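Local coordinates for protein alpha-L-rhamnosidase (Streptomyces avermitilis, PDB 3W5M) that hydrolyses terminal non-reducing alpha-L-rhamnose residues from alpha-L-rhamnosides such as citrus flavonoids and gum arabic, and binds L-rhamnose through a calcium-dependent carbohydrate-binding module, at residues R38-S49 with R85-A95; S185-R193 with I209-S217. One frame throughout, in Å; residues are numbered along the deposited sequence.

Contact 1 of 2, residues R38-S49 with R85-A95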
# COMPACT_ATOMS: atom_id res chain seq x y z
N ARG A 38 10.72 33.38 -19.90
CA ARG A 38 12.04 32.75 -19.95
C ARG A 38 12.00 31.33 -20.49
O ARG A 38 11.13 30.54 -20.11
CB ARG A 38 12.72 32.73 -18.57
CG ARG A 38 12.72 34.04 -17.81
CD ARG A 38 13.22 35.22 -18.65
NE ARG A 38 14.66 35.20 -18.90
CZ ARG A 38 15.60 35.56 -18.03
NH1 ARG A 38 15.29 35.94 -16.79
NH2 ARG A 38 16.88 35.52 -18.39
N ARG A 39 12.94 31.02 -21.38
CA ARG A 39 13.11 29.69 -21.94
C ARG A 39 14.58 29.33 -21.86
O ARG A 39 15.45 30.20 -21.94
CB ARG A 39 12.69 29.65 -23.41
CG ARG A 39 11.22 29.88 -23.72
CD ARG A 39 10.96 29.83 -25.22
NE ARG A 39 11.78 30.78 -25.97
CZ ARG A 39 12.85 30.46 -26.71
NH1 ARG A 39 13.26 29.20 -26.81
NH2 ARG A 39 13.53 31.41 -27.34
N GLN A 40 14.85 28.04 -21.76
CA GLN A 40 16.22 27.54 -21.82
C GLN A 40 16.63 27.22 -23.27
O GLN A 40 15.89 26.55 -23.99
CB GLN A 40 16.38 26.29 -20.94
CG GLN A 40 17.72 25.58 -21.05
CD GLN A 40 17.67 24.21 -20.44
OE1 GLN A 40 17.50 24.07 -19.22
NE2 GLN A 40 17.85 23.18 -21.27
N SER A 41 17.80 27.72 -23.68
CA SER A 41 18.39 27.40 -24.98
C SER A 41 19.47 26.32 -24.87
O SER A 41 19.68 25.57 -25.83
CB SER A 41 18.96 28.65 -25.70
OG SER A 41 19.84 29.38 -24.87
N ALA A 42 20.15 26.26 -23.73
CA ALA A 42 21.24 25.30 -23.56
C ALA A 42 21.44 24.93 -22.11
O ALA A 42 21.01 25.68 -21.23
CB ALA A 42 22.54 25.89 -24.14
N TYR A 43 22.12 23.81 -21.85
CA TYR A 43 22.52 23.46 -20.48
C TYR A 43 23.91 22.86 -20.49
O TYR A 43 24.40 22.44 -21.52
CB TYR A 43 21.54 22.45 -19.85
CG TYR A 43 21.52 21.09 -20.53
CD1 TYR A 43 22.44 20.10 -20.17
CD2 TYR A 43 20.57 20.78 -21.51
CE1 TYR A 43 22.43 18.85 -20.78
CE2 TYR A 43 20.55 19.52 -22.12
CZ TYR A 43 21.50 18.57 -21.76
OH TYR A 43 21.50 17.32 -22.33
N GLN A 44 24.52 22.80 -19.32
CA GLN A 44 25.78 22.12 -19.16
C GLN A 44 25.82 21.47 -17.82
O GLN A 44 25.66 22.15 -16.79
CB GLN A 44 26.95 23.10 -19.27
CG GLN A 44 28.31 22.51 -18.91
CD GLN A 44 29.45 23.51 -19.07
OE1 GLN A 44 29.22 24.72 -19.11
NE2 GLN A 44 30.69 23.00 -19.14
N VAL A 45 26.09 20.16 -17.81
CA VAL A 45 26.18 19.41 -16.57
C VAL A 45 27.61 18.99 -16.28
O VAL A 45 28.31 18.52 -17.17
CB VAL A 45 25.26 18.16 -16.59
CG1 VAL A 45 25.48 17.32 -15.33
CG2 VAL A 45 23.80 18.57 -16.77
N ARG A 46 28.04 19.15 -15.05
CA ARG A 46 29.32 18.60 -14.62
C ARG A 46 29.13 17.67 -13.47
O ARG A 46 28.29 17.92 -12.62
CB ARG A 46 30.26 19.71 -14.17
CG ARG A 46 30.71 20.63 -15.26
CD ARG A 46 31.49 21.74 -14.60
NE ARG A 46 32.26 22.50 -15.58
CZ ARG A 46 32.96 23.58 -15.29
NH1 ARG A 46 32.98 24.06 -14.04
NH2 ARG A 46 33.62 24.19 -16.26
N VAL A 47 29.92 16.59 -13.46
CA VAL A 47 29.90 15.59 -12.40
C VAL A 47 31.34 15.35 -11.99
O VAL A 47 32.22 15.22 -12.85
CB VAL A 47 29.28 14.24 -12.89
CG1 VAL A 47 29.13 13.27 -11.73
CG2 VAL A 47 27.96 14.45 -13.61
N ALA A 48 31.57 15.27 -10.68
CA ALA A 48 32.89 15.12 -10.12
C ALA A 48 32.86 14.34 -8.80
O ALA A 48 31.78 14.12 -8.21
CB ALA A 48 33.53 16.50 -9.93
N SER A 49 34.03 13.92 -8.33
CA SER A 49 34.13 13.08 -7.14
C SER A 49 34.09 13.91 -5.84
O SER A 49 34.04 13.35 -4.75
CB SER A 49 35.40 12.21 -7.19
OG SER A 49 36.56 13.01 -7.04
N ARG A 85 29.81 8.30 -4.22
CA ARG A 85 29.09 9.58 -4.23
C ARG A 85 29.51 10.45 -5.42
O ARG A 85 30.71 10.70 -5.64
CB ARG A 85 29.23 10.30 -2.88
CG ARG A 85 28.44 11.61 -2.79
CD ARG A 85 28.36 12.12 -1.35
NE ARG A 85 27.59 11.21 -0.52
CZ ARG A 85 27.04 11.51 0.65
NH1 ARG A 85 27.22 12.72 1.18
NH2 ARG A 85 26.33 10.59 1.30
N TYR A 86 28.55 10.87 -6.23
CA TYR A 86 28.80 11.72 -7.38
C TYR A 86 28.24 13.11 -7.14
O TYR A 86 27.03 13.27 -6.92
CB TYR A 86 28.18 11.13 -8.65
CG TYR A 86 28.89 9.87 -9.08
CD1 TYR A 86 30.07 9.95 -9.85
CD2 TYR A 86 28.45 8.61 -8.68
CE1 TYR A 86 30.74 8.79 -10.22
CE2 TYR A 86 29.13 7.45 -9.06
CZ TYR A 86 30.27 7.55 -9.84
OH TYR A 86 30.94 6.41 -10.23
N PHE A 87 29.11 14.11 -7.21
CA PHE A 87 28.69 15.50 -7.03
C PHE A 87 28.38 16.08 -8.39
O PHE A 87 29.00 15.71 -9.41
CB PHE A 87 29.74 16.31 -6.28
CG PHE A 87 29.89 15.90 -4.85
CD1 PHE A 87 30.73 14.85 -4.51
CD2 PHE A 87 29.20 16.57 -3.84
CE1 PHE A 87 30.88 14.47 -3.18
CE2 PHE A 87 29.34 16.20 -2.51
CZ PHE A 87 30.19 15.15 -2.18
N TRP A 88 27.35 16.92 -8.45
CA TRP A 88 26.98 17.52 -9.70
C TRP A 88 26.44 18.92 -9.57
O TRP A 88 25.99 19.35 -8.52
CB TRP A 88 26.01 16.63 -10.51
CG TRP A 88 24.59 16.60 -9.98
CD1 TRP A 88 24.16 16.00 -8.85
CD2 TRP A 88 23.45 17.22 -10.58
NE1 TRP A 88 22.80 16.22 -8.69
CE2 TRP A 88 22.34 16.94 -9.75
CE3 TRP A 88 23.25 17.96 -11.75
CZ2 TRP A 88 21.04 17.37 -10.06
CZ3 TRP A 88 21.96 18.42 -12.06
CH2 TRP A 88 20.86 18.11 -11.21
N SER A 89 26.48 19.60 -10.69
CA SER A 89 26.08 20.97 -10.80
C SER A 89 25.67 21.17 -12.23
O SER A 89 26.18 20.53 -13.13
CB SER A 89 27.27 21.87 -10.45
OG SER A 89 26.84 23.20 -10.23
N VAL A 90 24.72 22.07 -12.44
CA VAL A 90 24.28 22.43 -13.78
C VAL A 90 24.16 23.97 -13.88
O VAL A 90 23.97 24.67 -12.87
CB VAL A 90 22.92 21.74 -14.13
CG1 VAL A 90 21.80 22.19 -13.19
CG2 VAL A 90 22.52 21.98 -15.57
N ARG A 91 24.30 24.46 -15.10
CA ARG A 91 24.03 25.86 -15.42
C ARG A 91 23.35 25.85 -16.76
O ARG A 91 23.46 24.89 -17.52
CB ARG A 91 25.30 26.73 -15.44
CG ARG A 91 26.31 26.35 -16.50
CD ARG A 91 27.26 27.52 -16.73
NE ARG A 91 28.35 27.15 -17.62
CZ ARG A 91 29.43 27.90 -17.80
NH1 ARG A 91 29.55 29.05 -17.14
NH2 ARG A 91 30.39 27.50 -18.64
N VAL A 92 22.59 26.91 -17.02
CA VAL A 92 21.83 26.98 -18.26
C VAL A 92 22.02 28.35 -18.89
O VAL A 92 22.45 29.31 -18.22
CB VAL A 92 20.31 26.79 -17.98
CG1 VAL A 92 20.02 25.44 -17.34
CG2 VAL A 92 19.79 27.92 -17.10
N TRP A 93 21.65 28.42 -20.16
CA TRP A 93 21.61 29.65 -20.93
C TRP A 93 20.15 29.94 -21.29
O TRP A 93 19.44 29.08 -21.83
CB TRP A 93 22.45 29.49 -22.21
CG TRP A 93 23.94 29.45 -21.92
CD1 TRP A 93 24.84 30.48 -22.07
CD2 TRP A 93 24.71 28.32 -21.43
NE1 TRP A 93 26.10 30.07 -21.70
CE2 TRP A 93 26.05 28.75 -21.30
CE3 TRP A 93 24.39 27.00 -21.08
CZ2 TRP A 93 27.07 27.90 -20.83
CZ3 TRP A 93 25.40 26.16 -20.62
CH2 TRP A 93 26.72 26.61 -20.51
N ASP A 94 19.70 31.16 -20.98
CA ASP A 94 18.36 31.61 -21.38
C ASP A 94 18.30 31.82 -22.90
O ASP A 94 19.30 31.64 -23.58
CB ASP A 94 17.94 32.87 -20.60
CG ASP A 94 18.94 34.02 -20.75
OD1 ASP A 94 19.53 34.18 -21.84
OD2 ASP A 94 19.13 34.77 -19.76
N ALA A 95 17.14 32.22 -23.42
CA ALA A 95 16.96 32.36 -24.87
C ALA A 95 17.78 33.50 -25.51
O ALA A 95 17.86 33.59 -26.73
CB ALA A 95 15.48 32.53 -25.19
O HOH W 1 14.79 33.75 -21.83
O HOH W 2 33.04 10.80 -4.67
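Gln44 and Arg91 lie side by side on neighbouring antiparallel strands and point the same way. The Arg91 guanidinium turns its NE and NH2 edge to the amide oxygen, with NE 3.0 Å and NH2 3.1 Å from Gln44 OE1; the oxygen lies in the guanidinium plane, although the amide and guanidinium planes are 41° apart. Gln44 reaches this position with CG anti to its backbone N (chi1 171°) and an extended chain, and its NE2 bonds to Asp61. The indole edge of Trp93 reaches the same oxygen, with CH2 3.4 Å from Gln44 OE1, and also borders Gln44 CB, while CE3 lies beside the methyl of Ala42.

On the other face, Tyr43, Val45 and Val47 meet Val92, Val90 and Trp88 in non-hydrogen-bonded pairs. Val45 CG2 touches Val90 CG2 at 3.8 Å, and both residues also pack on strand 26-32 of the second sheet, as expected for the immunoglobulin-like sandwich of the N-terminal domain.

Toward Arg38 the ladder is interrupted by a classic beta bulge, where Ser41 and Ala42 both face Trp93. Ser41 N bonds to Trp93 O at 2.8 Å, and Ser41 OG donates to Asp94 O from above the carbonyl plane. Beyond it, Arg38 NH2 forms a salt bridge to Asp94 OD2, 2.7 Å away, through a weak, bent hydrogen bond.

The two faces thus differ in chemistry: mostly apolar side chains face strand 26-32, whereas on the Gln44 face one amide oxygen takes two guanidinium N-H groups, which, with Asp61 at NE2, probably fixes the rotation of the amide.

Contact 2 of 2, residues S185-R193 with I209-S217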
# COMPACT_ATOMS: atom_id res chain seq x y z
N SER A 185 -10.05 -28.35 28.56
CA SER A 185 -9.86 -27.88 29.93
C SER A 185 -8.68 -28.56 30.62
O SER A 185 -8.31 -29.69 30.27
CB SER A 185 -11.14 -28.07 30.74
OG SER A 185 -11.47 -29.45 30.88
N VAL A 186 -8.10 -27.87 31.60
CA VAL A 186 -7.15 -28.44 32.52
C VAL A 186 -7.66 -28.31 33.97
O VAL A 186 -8.03 -27.21 34.39
CB VAL A 186 -5.76 -27.78 32.41
CG1 VAL A 186 -4.77 -28.54 33.28
CG2 VAL A 186 -5.28 -27.75 30.96
N ASP A 187 -7.66 -29.43 34.70
CA ASP A 187 -8.19 -29.54 36.08
C ASP A 187 -9.56 -28.88 36.26
O ASP A 187 -9.86 -28.31 37.32
CB ASP A 187 -7.17 -29.03 37.12
CG ASP A 187 -6.06 -30.07 37.44
OD1 ASP A 187 -6.07 -31.22 36.92
OD2 ASP A 187 -5.16 -29.72 38.23
N GLY A 188 -10.38 -28.97 35.22
CA GLY A 188 -11.72 -28.39 35.23
C GLY A 188 -11.84 -26.97 34.69
O GLY A 188 -12.94 -26.46 34.52
N ALA A 189 -10.73 -26.31 34.40
CA ALA A 189 -10.84 -24.96 33.85
C ALA A 189 -10.61 -24.95 32.34
O ALA A 189 -9.56 -25.39 31.88
CB ALA A 189 -9.85 -24.03 34.55
N GLU A 190 -11.59 -24.46 31.57
CA GLU A 190 -11.45 -24.39 30.10
C GLU A 190 -10.29 -23.46 29.70
O GLU A 190 -10.15 -22.36 30.24
CB GLU A 190 -12.76 -23.92 29.45
CG GLU A 190 -12.75 -23.92 27.94
CD GLU A 190 -14.11 -23.54 27.36
OE1 GLU A 190 -15.02 -24.40 27.30
OE2 GLU A 190 -14.26 -22.37 26.96
N VAL A 191 -9.46 -23.90 28.76
CA VAL A 191 -8.33 -23.08 28.33
C VAL A 191 -8.42 -22.65 26.86
O VAL A 191 -7.70 -21.74 26.45
CB VAL A 191 -6.96 -23.73 28.63
CG1 VAL A 191 -6.83 -24.00 30.13
CG2 VAL A 191 -6.74 -25.01 27.81
N ALA A 192 -9.28 -23.31 26.08
CA ALA A 192 -9.48 -22.98 24.67
C ALA A 192 -10.69 -23.72 24.12
O ALA A 192 -11.03 -24.80 24.60
CB ALA A 192 -8.24 -23.37 23.86
N ARG A 193 -11.32 -23.13 23.12
CA ARG A 193 -12.41 -23.76 22.36
C ARG A 193 -12.54 -23.15 20.98
O ARG A 193 -12.09 -22.04 20.73
CB ARG A 193 -13.75 -23.64 23.09
CG ARG A 193 -14.35 -22.25 23.12
CD ARG A 193 -15.88 -22.26 23.23
NE ARG A 193 -16.34 -22.97 24.42
CZ ARG A 193 -17.03 -24.12 24.43
NH1 ARG A 193 -17.39 -24.71 23.29
NH2 ARG A 193 -17.38 -24.66 25.58
N ILE A 209 -1.68 -22.42 22.56
CA ILE A 209 -2.15 -21.70 23.76
C ILE A 209 -1.10 -21.86 24.86
O ILE A 209 -0.66 -22.97 25.12
CB ILE A 209 -3.48 -22.27 24.32
CG1 ILE A 209 -4.57 -22.35 23.23
CG2 ILE A 209 -3.99 -21.42 25.50
CD1 ILE A 209 -4.76 -23.76 22.68
N ASP A 210 -0.70 -20.76 25.50
CA ASP A 210 0.13 -20.88 26.69
C ASP A 210 -0.76 -21.34 27.85
O ASP A 210 -1.76 -20.71 28.12
CB ASP A 210 0.83 -19.56 27.04
CG ASP A 210 1.88 -19.72 28.15
OD1 ASP A 210 1.52 -20.12 29.28
OD2 ASP A 210 3.08 -19.47 27.89
N VAL A 211 -0.37 -22.42 28.54
CA VAL A 211 -1.17 -23.00 29.63
C VAL A 211 -0.40 -23.12 30.94
O VAL A 211 -0.79 -23.88 31.83
CB VAL A 211 -1.75 -24.41 29.26
CG1 VAL A 211 -2.79 -24.28 28.16
CG2 VAL A 211 -0.64 -25.37 28.83
N LEU A 212 0.69 -22.37 31.07
CA LEU A 212 1.48 -22.41 32.30
C LEU A 212 0.62 -22.09 33.54
O LEU A 212 0.82 -22.70 34.60
CB LEU A 212 2.70 -21.50 32.20
CG LEU A 212 3.64 -21.41 33.42
CD1 LEU A 212 4.36 -22.72 33.66
CD2 LEU A 212 4.64 -20.28 33.23
N ASP A 213 -0.33 -21.16 33.40
CA ASP A 213 -1.23 -20.73 34.50
C ASP A 213 -2.25 -21.78 34.95
O ASP A 213 -2.99 -21.54 35.92
CB ASP A 213 -1.98 -19.43 34.14
CG ASP A 213 -2.81 -19.56 32.85
OD1 ASP A 213 -2.49 -20.46 32.04
OD2 ASP A 213 -3.75 -18.77 32.62
N HIS A 214 -2.31 -22.93 34.27
CA HIS A 214 -3.24 -24.02 34.63
C HIS A 214 -2.58 -25.38 34.88
O HIS A 214 -3.25 -26.29 35.35
CB HIS A 214 -4.35 -24.18 33.59
CG HIS A 214 -5.33 -23.05 33.59
ND1 HIS A 214 -6.35 -22.95 34.50
CD2 HIS A 214 -5.42 -21.95 32.80
CE1 HIS A 214 -7.04 -21.84 34.27
NE2 HIS A 214 -6.49 -21.21 33.25
N VAL A 215 -1.29 -25.53 34.58
CA VAL A 215 -0.60 -26.80 34.86
C VAL A 215 0.30 -26.76 36.09
O VAL A 215 0.74 -25.69 36.52
CB VAL A 215 0.21 -27.33 33.66
CG1 VAL A 215 -0.70 -27.51 32.44
CG2 VAL A 215 1.39 -26.43 33.36
N HIS A 216 0.56 -27.94 36.65
CA HIS A 216 1.41 -28.06 37.82
C HIS A 216 2.09 -29.41 37.82
O HIS A 216 1.81 -30.27 36.99
CB HIS A 216 0.59 -27.85 39.10
CG HIS A 216 -0.70 -28.61 39.12
ND1 HIS A 216 -0.79 -29.90 39.58
CD2 HIS A 216 -1.94 -28.27 38.69
CE1 HIS A 216 -2.04 -30.33 39.44
NE2 HIS A 216 -2.75 -29.35 38.92
N SER A 217 3.00 -29.62 38.75
CA SER A 217 3.66 -30.90 38.85
C SER A 217 2.66 -31.94 39.34
O SER A 217 1.65 -31.60 39.95
CB SER A 217 4.86 -30.79 39.80
OG SER A 217 4.44 -30.93 41.15
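Val191 lays its CG1 methyl over one face of the His214 imidazole, a CH-pi contact 4.0 Å from CG1 to the ring centroid, in the beta-sandwich of the rhamnose-binding module CBM67. CG1 stands anti to the carbonyl carbon (chi1 -58°), which puts it over the ring and turns CG2 to Val211 CG1, the side chains crossing at about a right angle. The methyl of Ala189 also touches this ring, 3.6 Å from CB to His214 CE1. Val186 CG1 approaches the backbone of the same histidine, 3.4 Å from His214 O. Ala192 CB packs on Ile209 CD1 at 3.7 Å.

The contact joins the hairpin at one sheet's edge, whose outermost strand is 189-193, to strand 207-210 at the edge of the other sheet and the loop that follows it. A type I' turn from Val186 to Ala189 links the strands of the hairpin, and a classic bulge sets Val191 and Ala192 both opposite Val184, so that both side chains point toward 209-217. His214 N bonds back to Val211 O, while Val211 and Val215 are seated on Ala172 of strand 171-179.

In the turn, Asp187 OD1 accepts from the backbone N of Thr221. Its OD2, met nearly along the C-O axis, receives His216 NE2 at 2.5 Å and 167° in the imidazole plane, with carboxylate and ring planes 45° apart; ring ND1 donates to Ser217 O.

Overall arrangement
Both contacts belong to beta-sandwiches, but at different levels of the architecture. Contact 1 pairs the two central strands of a four-stranded sheet in the N-terminal immunoglobulin-like domain, so a backbone ladder carries it and most of its touching residues are buried. Contact 2, at the surface of CBM67, has no backbone bond between its segments; side chains bridge the margins of two sheets, and one histidine-carboxylate bond is its sole hydrogen bond. The two share no elements and lie on opposite sides of the chain's centre. The centres of contacts 1 and 2 are about 73 Å apart; both are away from the annotated sugar and calcium sites.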